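Local coordinates for penicillin-binding protein PbpB (Mycobacterium tuberculosis, PDB 6KGU) that cross-links peptidoglycan strands during cell-wall synthesis and is acylated at its transpeptidase site by beta-lactam antibiotics such as aztreonam, at residues 403-408 against 430-435; 275-280 against 440-445; 392-397 against 508-513; 195-200 against 409-414; 149-154 against 357-362. All blocks are in the same frame, centred on the assembly; numbering follows the deposited sequence.

Contact 1: 403-408 against 430-435; sequences DGVRVP and DIRVVS
Gly-404 O takes two backbone N-H groups from the other segment. The bond from Val-433 N is 2.8 Å long and nearly straight, 165° at the hydrogen. Val-434 N gives a second, weak bond to the same oxygen. Arg-406 and Ile-431 form an antiparallel hydrogen-bonded pair: Arg-406 N donates to Ile-431 O at 2.7 Å, and Ile-431 N donates back to Arg-406 O at 3.0 Å. With the non-hydrogen-bonded pair Val-405 and Arg-432 they make a short two-stranded antiparallel sheet in the transpeptidase domain, beside helix 390-401.

The Arg-432 chain is bent at chi2 and chi3, and its guanidinium lies near Val-434 O and Asp-403 O. NH1 donates in the guanidinium plane to Val-434 O at 3.0 Å, and weakly to Asp-403 O. A water accepts from Arg-432 NH2 and gives a weak bond to Asp-403 O. Val-405 CG2 sits over the centre of the guanidinium, 3.4 Å from Arg-432 CZ. On the other face of the sheet, Ile-431 CD1 lies over one face of the Arg-406 guanidinium, while Arg-406 NE donates to Lys-347 O. Asp-403 OD1 is taken by a salt bridge to Arg-443.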
# COMPACT_ATOMS: atom_id res chain seq x y z
N ASP A 403 3.79 14.00 8.61
CA ASP A 403 4.34 15.35 8.62
C ASP A 403 5.66 15.41 7.86
O ASP A 403 6.57 16.15 8.23
CB ASP A 403 4.51 15.87 10.05
CG ASP A 403 3.23 16.55 10.57
OD1 ASP A 403 2.31 16.76 9.76
OD2 ASP A 403 3.15 16.86 11.78
N GLY A 404 5.75 14.63 6.78
CA GLY A 404 6.88 14.69 5.88
C GLY A 404 7.98 13.69 6.16
O GLY A 404 8.95 13.63 5.40
N VAL A 405 7.87 12.90 7.22
CA VAL A 405 8.94 11.98 7.61
C VAL A 405 8.50 10.56 7.26
O VAL A 405 7.60 9.99 7.89
CB VAL A 405 9.30 12.10 9.09
CG1 VAL A 405 10.33 11.06 9.44
CG2 VAL A 405 9.81 13.51 9.39
N ARG A 406 9.16 9.98 6.26
CA ARG A 406 8.87 8.61 5.86
C ARG A 406 9.51 7.65 6.85
O ARG A 406 10.69 7.78 7.19
CB ARG A 406 9.40 8.34 4.46
CG ARG A 406 8.94 7.00 3.87
CD ARG A 406 9.20 6.97 2.38
NE ARG A 406 10.61 7.02 2.01
CZ ARG A 406 11.44 5.98 2.04
NH1 ARG A 406 11.02 4.79 2.44
NH2 ARG A 406 12.70 6.13 1.66
N VAL A 407 8.72 6.69 7.33
CA VAL A 407 9.22 5.65 8.21
C VAL A 407 9.01 4.32 7.49
O VAL A 407 7.86 3.88 7.32
CB VAL A 407 8.53 5.67 9.59
CG1 VAL A 407 9.12 4.59 10.52
CG2 VAL A 407 8.66 7.06 10.24
N PRO A 408 10.07 3.66 7.03
CA PRO A 408 9.92 2.41 6.28
C PRO A 408 9.06 1.42 7.04
O PRO A 408 9.24 1.22 8.26
CB PRO A 408 11.37 1.91 6.15
CG PRO A 408 12.19 3.19 6.17
CD PRO A 408 11.48 4.04 7.20
N ASP A 430 14.22 7.37 10.49
CA ASP A 430 13.44 8.41 9.82
C ASP A 430 14.09 8.83 8.50
O ASP A 430 15.31 8.85 8.36
CB ASP A 430 13.34 9.66 10.71
CG ASP A 430 12.36 9.51 11.84
OD1 ASP A 430 11.65 8.49 11.93
OD2 ASP A 430 12.27 10.45 12.65
N ILE A 431 13.24 9.22 7.55
CA ILE A 431 13.68 9.81 6.29
C ILE A 431 12.82 11.04 6.03
O ILE A 431 11.63 10.91 5.69
CB ILE A 431 13.60 8.83 5.12
CG1 ILE A 431 14.36 7.54 5.45
CG2 ILE A 431 14.13 9.49 3.85
CD1 ILE A 431 14.01 6.39 4.58
N ARG A 432 13.42 12.22 6.17
CA ARG A 432 12.76 13.49 5.88
C ARG A 432 12.60 13.65 4.37
O ARG A 432 13.60 13.73 3.65
CB ARG A 432 13.59 14.63 6.49
CG ARG A 432 13.24 16.06 6.02
CD ARG A 432 11.91 16.56 6.57
NE ARG A 432 11.84 16.53 8.03
CZ ARG A 432 10.72 16.73 8.71
NH1 ARG A 432 9.58 16.98 8.06
NH2 ARG A 432 10.73 16.67 10.04
N VAL A 433 11.36 13.66 3.89
CA VAL A 433 11.05 13.82 2.47
C VAL A 433 10.67 15.26 2.14
O VAL A 433 11.18 15.84 1.18
CB VAL A 433 9.92 12.85 2.05
CG1 VAL A 433 9.59 13.04 0.57
CG2 VAL A 433 10.27 11.39 2.38
N VAL A 434 9.74 15.83 2.89
CA VAL A 434 9.34 17.22 2.77
C VAL A 434 9.13 17.75 4.18
O VAL A 434 9.08 16.98 5.15
CB VAL A 434 8.06 17.40 1.94
CG1 VAL A 434 8.26 16.94 0.51
CG2 VAL A 434 6.89 16.68 2.62
N SER A 435 8.99 19.07 4.30
CA SER A 435 8.78 19.65 5.63
C SER A 435 7.39 19.28 6.16
O SER A 435 6.50 18.85 5.41
CB SER A 435 8.93 21.18 5.59
OG SER A 435 7.83 21.80 4.93
O HOH W 1 7.97 16.59 11.24

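Contact 2: 275-280 against 440-445; sequences AASAVI and QTVRQM
Ile-280 and Met-445 meet tip to tip, and their torsions set this up. Ile-280 CG1 lies anti to the carbonyl carbon (chi1 -63°). Met-445 bends at chi3 (-56°), which turns CE toward helix 272-281. Met-445 CE then lies 3.9 Å from Ile-280 CG1 and 4.3 Å from Ala-276 CB. The other branch of Ile-280 serves a second partner. Its CG2 meets Thr-441 CG2 at 4.0 Å. Val-442 CG2 rests against the backbone of the facing helix, 3.9 Å from Ser-277 CA. Ser-277 OG is also near this methyl, but it hydrogen-bonds to Ile-273 O within its own helix. Thr-441 OG1 likewise bonds to Gln-437 O, while its methyl is offered to Ile-280.

The pair joins helix 272-281 to helix 436-445 in the transpeptidase domain. The two helix segments run 9.9 Å apart at closest approach, with 133° between their directions. Helix 272-281 follows Ser-269, the probable acyl-ester nucleophile, and the side chain of Ala-276 is about 11 Å from that serine. Helix 317-323 adds Phe-321 against Ala-276.

The contact is made mainly of apolar side-chain carbons. Both hydroxyls are satisfied within their own helices. No polar bond links the two segments, and the contact probably rests on close packing and burial of apolar surface.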
# COMPACT_ATOMS: atom_id res chain seq x y z
N ALA A 275 4.92 14.72 -7.56
CA ALA A 275 4.89 16.05 -8.15
C ALA A 275 4.26 17.07 -7.21
O ALA A 275 4.74 18.21 -7.11
CB ALA A 275 4.13 16.03 -9.48
N ALA A 276 3.16 16.69 -6.55
CA ALA A 276 2.49 17.63 -5.65
C ALA A 276 3.41 18.06 -4.52
O ALA A 276 3.48 19.24 -4.18
CB ALA A 276 1.22 17.00 -5.07
N SER A 277 4.11 17.09 -3.92
CA SER A 277 5.02 17.35 -2.82
C SER A 277 6.21 18.18 -3.27
O SER A 277 6.63 19.11 -2.58
CB SER A 277 5.50 16.03 -2.22
OG SER A 277 4.41 15.27 -1.73
N ALA A 278 6.76 17.86 -4.44
CA ALA A 278 7.92 18.59 -4.92
C ALA A 278 7.57 20.05 -5.21
O ALA A 278 8.29 20.96 -4.78
CB ALA A 278 8.50 17.90 -6.15
N VAL A 279 6.47 20.28 -5.93
CA VAL A 279 6.16 21.65 -6.32
C VAL A 279 5.84 22.51 -5.10
O VAL A 279 6.18 23.70 -5.07
CB VAL A 279 5.02 21.65 -7.38
CG1 VAL A 279 3.65 21.81 -6.75
CG2 VAL A 279 5.24 22.72 -8.44
N ILE A 280 5.24 21.94 -4.05
CA ILE A 280 4.99 22.72 -2.84
C ILE A 280 6.28 22.90 -2.04
O ILE A 280 6.58 24.01 -1.57
CB ILE A 280 3.89 22.05 -1.98
CG1 ILE A 280 2.56 22.00 -2.72
CG2 ILE A 280 3.78 22.74 -0.61
CD1 ILE A 280 1.95 23.37 -3.01
N GLN A 440 1.51 18.91 5.48
CA GLN A 440 0.17 19.33 5.88
C GLN A 440 -0.58 19.96 4.71
O GLN A 440 -1.79 19.74 4.55
CB GLN A 440 0.26 20.31 7.06
CG GLN A 440 0.65 19.62 8.37
CD GLN A 440 1.37 20.54 9.33
OE1 GLN A 440 1.29 21.76 9.21
NE2 GLN A 440 2.09 19.96 10.28
N THR A 441 0.13 20.72 3.88
CA THR A 441 -0.49 21.35 2.72
C THR A 441 -0.91 20.31 1.68
O THR A 441 -2.00 20.41 1.10
CB THR A 441 0.49 22.37 2.13
OG1 THR A 441 0.61 23.47 3.05
CG2 THR A 441 0.01 22.89 0.78
N VAL A 442 -0.08 19.30 1.45
CA VAL A 442 -0.44 18.28 0.46
C VAL A 442 -1.64 17.46 0.94
O VAL A 442 -2.55 17.16 0.16
CB VAL A 442 0.78 17.39 0.15
CG1 VAL A 442 0.37 16.17 -0.67
CG2 VAL A 442 1.89 18.20 -0.58
N ARG A 443 -1.66 17.09 2.22
CA ARG A 443 -2.82 16.39 2.81
C ARG A 443 -4.10 17.18 2.60
O ARG A 443 -5.14 16.61 2.23
CB ARG A 443 -2.62 16.17 4.32
CG ARG A 443 -1.55 15.18 4.70
CD ARG A 443 -1.77 14.63 6.12
NE ARG A 443 -1.85 15.63 7.18
CZ ARG A 443 -0.82 16.02 7.93
NH1 ARG A 443 0.39 15.55 7.70
NH2 ARG A 443 -1.00 16.91 8.89
N GLN A 444 -4.07 18.49 2.86
CA GLN A 444 -5.27 19.30 2.68
C GLN A 444 -5.68 19.34 1.21
O GLN A 444 -6.87 19.20 0.89
CB GLN A 444 -5.03 20.72 3.21
CG GLN A 444 -5.05 20.80 4.73
CD GLN A 444 -6.39 20.38 5.34
OE1 GLN A 444 -7.45 20.72 4.83
NE2 GLN A 444 -6.33 19.62 6.41
N MET A 445 -4.71 19.51 0.30
CA MET A 445 -4.99 19.50 -1.13
C MET A 445 -5.69 18.22 -1.55
O MET A 445 -6.65 18.25 -2.32
CB MET A 445 -3.70 19.67 -1.94
CG MET A 445 -3.38 21.08 -2.37
SD MET A 445 -2.23 21.13 -3.77
CE MET A 445 -0.86 20.17 -3.13

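Contact 3: 392-397 against 508-513; sequences QMTGMY and RYVIGI
Helix 390-401 lies against the main antiparallel sheet of the transpeptidase domain, near the active site. Thr-394 and Gly-512 make the nearest backbone approach, with their CA atoms 5.0 Å apart. With no side chain at Gly-512, Thr-394 OG1 can sit against its CA, at 3.3 Å. The hydroxyl is anti to the carbonyl carbon (chi1 -51°) and hydrogen-bonds to Leu-390 O in its own helix. The methyl, Thr-394 CG2, lies 4.0 Å from Val-510 CG1, and the two side chains pass alongside, running opposite ways.

This helix-on-sheet packing belongs to the penicillin-binding protein and beta-lactamase fold, whose central sheet carries helices on both faces. The helix segment runs at 147° to strand 509-513, with axes 7.7 Å apart. Ile-511 and Ile-513 point away from it and touch helix 531-544 on the other face.

Val-510 CG1 also touches Tyr-397 CB at 3.7 Å. The tyrosine ring leads away from the strand, and its OH bonds to Val-270 O, next to the probable nucleophile Ser-269. The Tyr-397 side chain is about 8 Å from that of Ser-269. At the other end of the contact, Met-393 bends at chi3 and lays CE 3.8 Å from Ile-513 O.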
# COMPACT_ATOMS: atom_id res chain seq x y z
N GLN A 392 5.16 -0.10 -1.18
CA GLN A 392 5.87 1.13 -1.52
C GLN A 392 4.90 2.29 -1.75
O GLN A 392 5.12 3.41 -1.27
CB GLN A 392 6.71 0.92 -2.78
CG GLN A 392 7.97 0.10 -2.55
CD GLN A 392 8.72 -0.14 -3.84
OE1 GLN A 392 8.10 -0.32 -4.89
NE2 GLN A 392 10.06 -0.16 -3.76
N MET A 393 3.85 2.05 -2.54
CA MET A 393 2.85 3.09 -2.80
C MET A 393 2.27 3.61 -1.50
O MET A 393 2.24 4.82 -1.25
CB MET A 393 1.75 2.53 -3.70
CG MET A 393 0.66 3.52 -4.09
SD MET A 393 -0.72 2.69 -4.94
CE MET A 393 -1.88 2.48 -3.59
N THR A 394 1.81 2.70 -0.64
CA THR A 394 1.27 3.08 0.65
C THR A 394 2.31 3.79 1.51
O THR A 394 1.99 4.71 2.26
CB THR A 394 0.72 1.83 1.36
OG1 THR A 394 -0.15 1.14 0.46
CG2 THR A 394 -0.05 2.21 2.59
N GLY A 395 3.58 3.37 1.41
CA GLY A 395 4.62 4.00 2.20
C GLY A 395 4.86 5.44 1.80
O GLY A 395 5.21 6.28 2.65
N MET A 396 4.66 5.77 0.52
CA MET A 396 4.75 7.15 0.06
C MET A 396 3.77 8.04 0.79
O MET A 396 4.11 9.15 1.22
CB MET A 396 4.47 7.24 -1.45
CG MET A 396 5.61 6.80 -2.33
SD MET A 396 5.61 7.71 -3.88
CE MET A 396 4.16 7.06 -4.72
N TYR A 397 2.52 7.58 0.90
CA TYR A 397 1.49 8.39 1.54
C TYR A 397 1.71 8.44 3.05
O TYR A 397 1.31 9.41 3.71
CB TYR A 397 0.10 7.87 1.16
CG TYR A 397 -0.27 8.28 -0.25
CD1 TYR A 397 0.40 7.74 -1.35
CD2 TYR A 397 -1.25 9.24 -0.49
CE1 TYR A 397 0.09 8.13 -2.66
CE2 TYR A 397 -1.56 9.65 -1.79
CZ TYR A 397 -0.88 9.09 -2.87
OH TYR A 397 -1.18 9.47 -4.16
N ARG A 508 -3.98 9.05 11.26
CA ARG A 508 -3.88 7.82 12.04
C ARG A 508 -3.62 6.59 11.19
O ARG A 508 -2.88 5.69 11.61
CB ARG A 508 -5.16 7.60 12.85
CG ARG A 508 -5.58 8.77 13.75
CD ARG A 508 -7.06 8.61 14.15
NE ARG A 508 -7.56 9.68 15.01
CZ ARG A 508 -7.87 9.53 16.29
NH1 ARG A 508 -7.76 8.34 16.87
NH2 ARG A 508 -8.32 10.56 17.00
N TYR A 509 -4.24 6.51 10.01
CA TYR A 509 -4.20 5.33 9.17
C TYR A 509 -3.90 5.72 7.74
O TYR A 509 -4.41 6.73 7.24
CB TYR A 509 -5.52 4.57 9.21
CG TYR A 509 -5.89 4.09 10.59
CD1 TYR A 509 -5.20 3.04 11.18
CD2 TYR A 509 -6.91 4.70 11.30
CE1 TYR A 509 -5.53 2.60 12.46
CE2 TYR A 509 -7.25 4.26 12.58
CZ TYR A 509 -6.56 3.22 13.14
OH TYR A 509 -6.91 2.79 14.41
N VAL A 510 -3.06 4.93 7.09
CA VAL A 510 -2.75 5.10 5.68
C VAL A 510 -3.20 3.83 4.98
O VAL A 510 -2.85 2.72 5.41
CB VAL A 510 -1.25 5.38 5.47
CG1 VAL A 510 -0.98 5.79 4.03
CG2 VAL A 510 -0.77 6.45 6.45
N ILE A 511 -3.99 3.98 3.92
CA ILE A 511 -4.63 2.85 3.26
C ILE A 511 -4.26 2.87 1.79
O ILE A 511 -4.50 3.87 1.11
CB ILE A 511 -6.15 2.89 3.43
CG1 ILE A 511 -6.52 2.82 4.92
CG2 ILE A 511 -6.78 1.71 2.63
CD1 ILE A 511 -7.94 3.21 5.23
N GLY A 512 -3.70 1.76 1.29
CA GLY A 512 -3.41 1.61 -0.13
C GLY A 512 -4.12 0.39 -0.70
O GLY A 512 -4.16 -0.67 -0.07
N ILE A 513 -4.69 0.55 -1.89
CA ILE A 513 -5.53 -0.47 -2.52
C ILE A 513 -5.13 -0.58 -3.99
O ILE A 513 -4.84 0.42 -4.64
CB ILE A 513 -7.04 -0.11 -2.42
CG1 ILE A 513 -7.52 -0.08 -0.97
CG2 ILE A 513 -7.93 -1.09 -3.24
CD1 ILE A 513 -8.77 0.78 -0.81

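Contact 4: 195-200 against 409-414; sequences LTLDND and PRIIKA
Thr-196 and Ile-411 meet where strand 192-195 ends beside strand 412-416, in the mixed sheet that strands 21-22 and 28-36 of the N-terminal region share. Leu-195 and Ile-412 form an antiparallel non-hydrogen-bonded pair. Just beyond it, Thr-196 N donates to Ile-411 O at 2.8 Å. The donor stands well above the carbonyl plane. Lys-413 and Ala-414 both face Val-194 in a classic beta bulge.

Thr-196 OG1 lies between its own N and carbonyl carbon (chi1 57°), 3.1 Å from Ile-411 CA. Its hydrogen-bond partner is Val-233 O, on the edge strand of the transpeptidase sheet. The other branch, Thr-196 CG2, reaches Lys-413 CB at 3.9 Å. The lysine chain then runs off to a salt bridge with Glu-232.

The apolar chains meet in two separate pairs. Ile-411 extends CG1 anti to its backbone N (chi1 -162°), and its CD1 lies 3.8 Å from Leu-197 CD2. Val-233 touches both of these side chains. Leu-195 is turned away from the strand, but its CB still lies 3.5 Å from Ile-411 O. Its branch CD2 meets Ile-412 CD1 at 3.8 Å.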
# COMPACT_ATOMS: atom_id res chain seq x y z
N LEU A 195 3.87 -9.87 15.53
CA LEU A 195 3.71 -9.05 14.34
C LEU A 195 3.10 -7.69 14.69
O LEU A 195 2.48 -7.51 15.74
CB LEU A 195 2.82 -9.75 13.31
CG LEU A 195 3.29 -11.15 12.91
CD1 LEU A 195 2.35 -11.79 11.91
CD2 LEU A 195 4.71 -11.09 12.35
N THR A 196 3.28 -6.72 13.79
CA THR A 196 2.57 -5.45 13.90
C THR A 196 1.09 -5.57 13.55
O THR A 196 0.34 -4.63 13.83
CB THR A 196 3.23 -4.40 13.00
OG1 THR A 196 3.25 -4.88 11.64
CG2 THR A 196 4.67 -4.13 13.44
N LEU A 197 0.68 -6.67 12.91
CA LEU A 197 -0.71 -6.85 12.50
C LEU A 197 -1.66 -6.74 13.69
O LEU A 197 -1.35 -7.16 14.81
CB LEU A 197 -0.93 -8.23 11.85
CG LEU A 197 -0.21 -8.55 10.53
CD1 LEU A 197 -0.62 -9.95 10.02
CD2 LEU A 197 -0.49 -7.48 9.45
N ASP A 198 -2.83 -6.18 13.42
CA ASP A 198 -3.96 -6.21 14.33
C ASP A 198 -4.98 -7.15 13.69
O ASP A 198 -5.55 -6.83 12.65
CB ASP A 198 -4.52 -4.81 14.54
CG ASP A 198 -5.72 -4.77 15.47
OD1 ASP A 198 -6.61 -5.63 15.34
OD2 ASP A 198 -5.78 -3.87 16.32
N ASN A 199 -5.22 -8.30 14.34
CA ASN A 199 -6.05 -9.34 13.73
C ASN A 199 -7.46 -8.85 13.45
O ASN A 199 -8.06 -9.28 12.47
CB ASN A 199 -6.08 -10.58 14.63
CG ASN A 199 -4.83 -11.44 14.46
OD1 ASN A 199 -3.96 -11.14 13.64
ND2 ASN A 199 -4.74 -12.52 15.24
N ASP A 200 -8.00 -7.95 14.27
CA ASP A 200 -9.33 -7.41 14.01
C ASP A 200 -9.32 -6.57 12.74
O ASP A 200 -10.19 -6.71 11.87
CB ASP A 200 -9.82 -6.57 15.19
CG ASP A 200 -9.88 -7.36 16.49
OD1 ASP A 200 -10.14 -8.59 16.45
OD2 ASP A 200 -9.69 -6.74 17.56
N PRO A 409 8.08 0.81 6.38
CA PRO A 409 7.14 -0.06 7.09
C PRO A 409 7.82 -1.31 7.61
O PRO A 409 8.76 -1.82 7.02
CB PRO A 409 6.09 -0.40 6.02
CG PRO A 409 6.78 -0.17 4.73
CD PRO A 409 7.75 0.94 4.95
N ARG A 410 7.30 -1.81 8.73
CA ARG A 410 7.80 -3.02 9.36
C ARG A 410 6.61 -3.86 9.80
O ARG A 410 5.58 -3.32 10.22
CB ARG A 410 8.69 -2.70 10.60
CG ARG A 410 9.98 -1.95 10.29
CD ARG A 410 10.93 -2.87 9.56
NE ARG A 410 12.24 -2.29 9.28
CZ ARG A 410 12.58 -1.71 8.13
NH1 ARG A 410 11.70 -1.60 7.14
NH2 ARG A 410 13.82 -1.23 7.98
N ILE A 411 6.76 -5.18 9.73
CA ILE A 411 5.70 -6.08 10.13
C ILE A 411 6.08 -6.94 11.34
O ILE A 411 5.19 -7.54 11.95
CB ILE A 411 5.24 -6.98 8.96
CG1 ILE A 411 3.86 -7.60 9.26
CG2 ILE A 411 6.26 -8.07 8.69
CD1 ILE A 411 3.05 -7.94 8.02
N ILE A 412 7.36 -7.01 11.68
CA ILE A 412 7.82 -7.69 12.89
C ILE A 412 7.88 -6.63 13.99
O ILE A 412 8.67 -5.69 13.90
CB ILE A 412 9.18 -8.35 12.71
CG1 ILE A 412 9.27 -9.11 11.39
CG2 ILE A 412 9.45 -9.28 13.90
CD1 ILE A 412 8.30 -10.25 11.29
N LYS A 413 7.06 -6.79 15.03
CA LYS A 413 7.11 -5.84 16.14
C LYS A 413 8.15 -6.23 17.18
O LYS A 413 8.85 -5.37 17.72
CB LYS A 413 5.73 -5.71 16.80
CG LYS A 413 5.64 -4.50 17.74
CD LYS A 413 4.21 -4.03 17.94
CE LYS A 413 4.14 -2.80 18.84
NZ LYS A 413 4.99 -1.68 18.36
N ALA A 414 8.27 -7.52 17.48
CA ALA A 414 9.10 -7.98 18.58
C ALA A 414 9.24 -9.50 18.50
O ALA A 414 8.54 -10.17 17.74
CB ALA A 414 8.51 -7.57 19.94

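Contact 5: 149-154 against 357-362; sequences LGLEDS and GLPGES
Leu-151 and Leu-358 cross at a slant, each with CG anti to its own carbonyl carbon (chi1 -72° and -71°). One methyl of Leu-151 does most of the touching. Its CD2 lies 3.8 Å from Leu-358 CD2. The same Leu-151 CD2 is 3.5 Å from Gly-357 O, and it also nears Pro-359 CD. Val-137 of helix 135-138 touches both leucines.

Pro-359 turns its CB toward Ser-154, and the ring's CG and CD lie against that residue. Ser-154 meets the ring with both side-chain atoms: OG is 3.6 Å from Pro-359 CD, and CB is 3.9 Å from Pro-359 CG. Gly-150 O is 3.9 Å from Pro-359 CG as well. Pro-359 and Gly-360 are the central residues of a type II turn from Leu-358 to Glu-361. This turn brings a transpeptidase-domain loop against the N-terminal region, which belongs to the dimerisation-domain family.

A water links the outer side. It lies 2.8 Å from Ser-154 OG and donates to Gly-357 O at 3.1 Å. The buried leucines probably keep water out of their own meeting. At the exposed rim the polar link runs through a water instead of a direct bond, so it probably holds less firmly.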
# COMPACT_ATOMS: atom_id res chain seq x y z
N LEU A 149 6.53 -21.90 3.63
CA LEU A 149 6.57 -20.62 2.93
C LEU A 149 6.12 -19.54 3.91
O LEU A 149 5.77 -19.82 5.06
CB LEU A 149 5.71 -20.65 1.65
CG LEU A 149 4.17 -20.63 1.78
CD1 LEU A 149 3.52 -20.53 0.40
CD2 LEU A 149 3.64 -21.84 2.52
N GLY A 150 6.16 -18.29 3.45
CA GLY A 150 5.77 -17.20 4.32
C GLY A 150 6.77 -17.00 5.46
O GLY A 150 7.92 -17.45 5.41
N LEU A 151 6.30 -16.31 6.50
CA LEU A 151 7.15 -16.07 7.67
C LEU A 151 7.53 -17.37 8.38
O LEU A 151 8.55 -17.42 9.07
CB LEU A 151 6.45 -15.13 8.66
CG LEU A 151 6.33 -13.65 8.27
CD1 LEU A 151 5.71 -12.88 9.40
CD2 LEU A 151 7.69 -13.06 7.90
N GLU A 152 6.71 -18.42 8.26
CA GLU A 152 7.08 -19.71 8.85
C GLU A 152 8.41 -20.18 8.28
O GLU A 152 9.23 -20.77 9.00
CB GLU A 152 6.01 -20.77 8.57
CG GLU A 152 4.67 -20.55 9.24
CD GLU A 152 4.61 -21.12 10.66
OE1 GLU A 152 5.65 -21.15 11.36
OE2 GLU A 152 3.51 -21.54 11.06
N ASP A 153 8.63 -19.92 7.00
CA ASP A 153 9.88 -20.29 6.35
C ASP A 153 10.97 -19.26 6.62
O ASP A 153 12.04 -19.61 7.11
CB ASP A 153 9.64 -20.45 4.85
CG ASP A 153 10.89 -20.82 4.11
OD1 ASP A 153 11.58 -21.76 4.53
OD2 ASP A 153 11.18 -20.17 3.09
N SER A 154 10.70 -17.99 6.31
CA SER A 154 11.76 -16.98 6.35
C SER A 154 12.24 -16.71 7.76
O SER A 154 13.39 -16.32 7.96
CB SER A 154 11.29 -15.67 5.70
OG SER A 154 10.26 -15.05 6.48
N GLY A 357 10.63 -6.92 6.21
CA GLY A 357 10.76 -8.19 6.90
C GLY A 357 9.86 -9.28 6.38
O GLY A 357 9.42 -10.15 7.15
N LEU A 358 9.53 -9.26 5.09
CA LEU A 358 8.70 -10.28 4.48
C LEU A 358 9.43 -10.89 3.30
O LEU A 358 10.07 -10.17 2.54
CB LEU A 358 7.35 -9.69 4.01
CG LEU A 358 6.36 -9.28 5.11
CD1 LEU A 358 5.22 -8.40 4.58
CD2 LEU A 358 5.81 -10.52 5.78
N PRO A 359 9.35 -12.21 3.11
CA PRO A 359 10.06 -12.83 1.99
C PRO A 359 9.46 -12.43 0.65
O PRO A 359 8.25 -12.20 0.53
CB PRO A 359 9.90 -14.33 2.25
CG PRO A 359 8.64 -14.45 3.06
CD PRO A 359 8.53 -13.18 3.88
N GLY A 360 10.31 -12.36 -0.37
CA GLY A 360 9.86 -12.11 -1.73
C GLY A 360 9.50 -10.67 -2.05
O GLY A 360 8.82 -10.43 -3.05
N GLU A 361 9.95 -9.70 -1.25
CA GLU A 361 9.63 -8.31 -1.52
C GLU A 361 10.33 -7.84 -2.80
O GLU A 361 11.55 -8.01 -2.94
CB GLU A 361 10.04 -7.40 -0.35
CG GLU A 361 9.62 -5.93 -0.64
CD GLU A 361 10.13 -4.90 0.36
OE1 GLU A 361 11.03 -5.21 1.16
OE2 GLU A 361 9.61 -3.76 0.32
N SER A 362 9.58 -7.24 -3.71
CA SER A 362 10.18 -6.65 -4.90
C SER A 362 10.65 -5.23 -4.61
O SER A 362 10.09 -4.53 -3.75
CB SER A 362 9.18 -6.64 -6.07
OG SER A 362 9.65 -5.84 -7.13
O HOH W 2 11.37 -12.55 7.06

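How the contacts relate
Contacts 1, 2 and 3 lie within the transpeptidase domain; contacts 4 and 5 bring N-terminal segments to it. Contacts 1 and 2 touch: Val-434 CG1 is 4.0 Å from Ser-277 CB, and strand 431-432 leads into helix 436-445. Contact 1 also meets contact 3, through Arg-406 CG and Gly-395 O, 4.0 Å apart. Contacts 4 and 5 share an apolar patch, with Leu-195 CD2 3.6 Å from Leu-151 CD1. Contacts 2 and 5 are farthest apart, about 34 Å between centres. Contact 3 comes close to the active site: the Tyr-397 side chain is about 9 Å from the bound aztreonam, against about 13 Å for Ala-276 of contact 2.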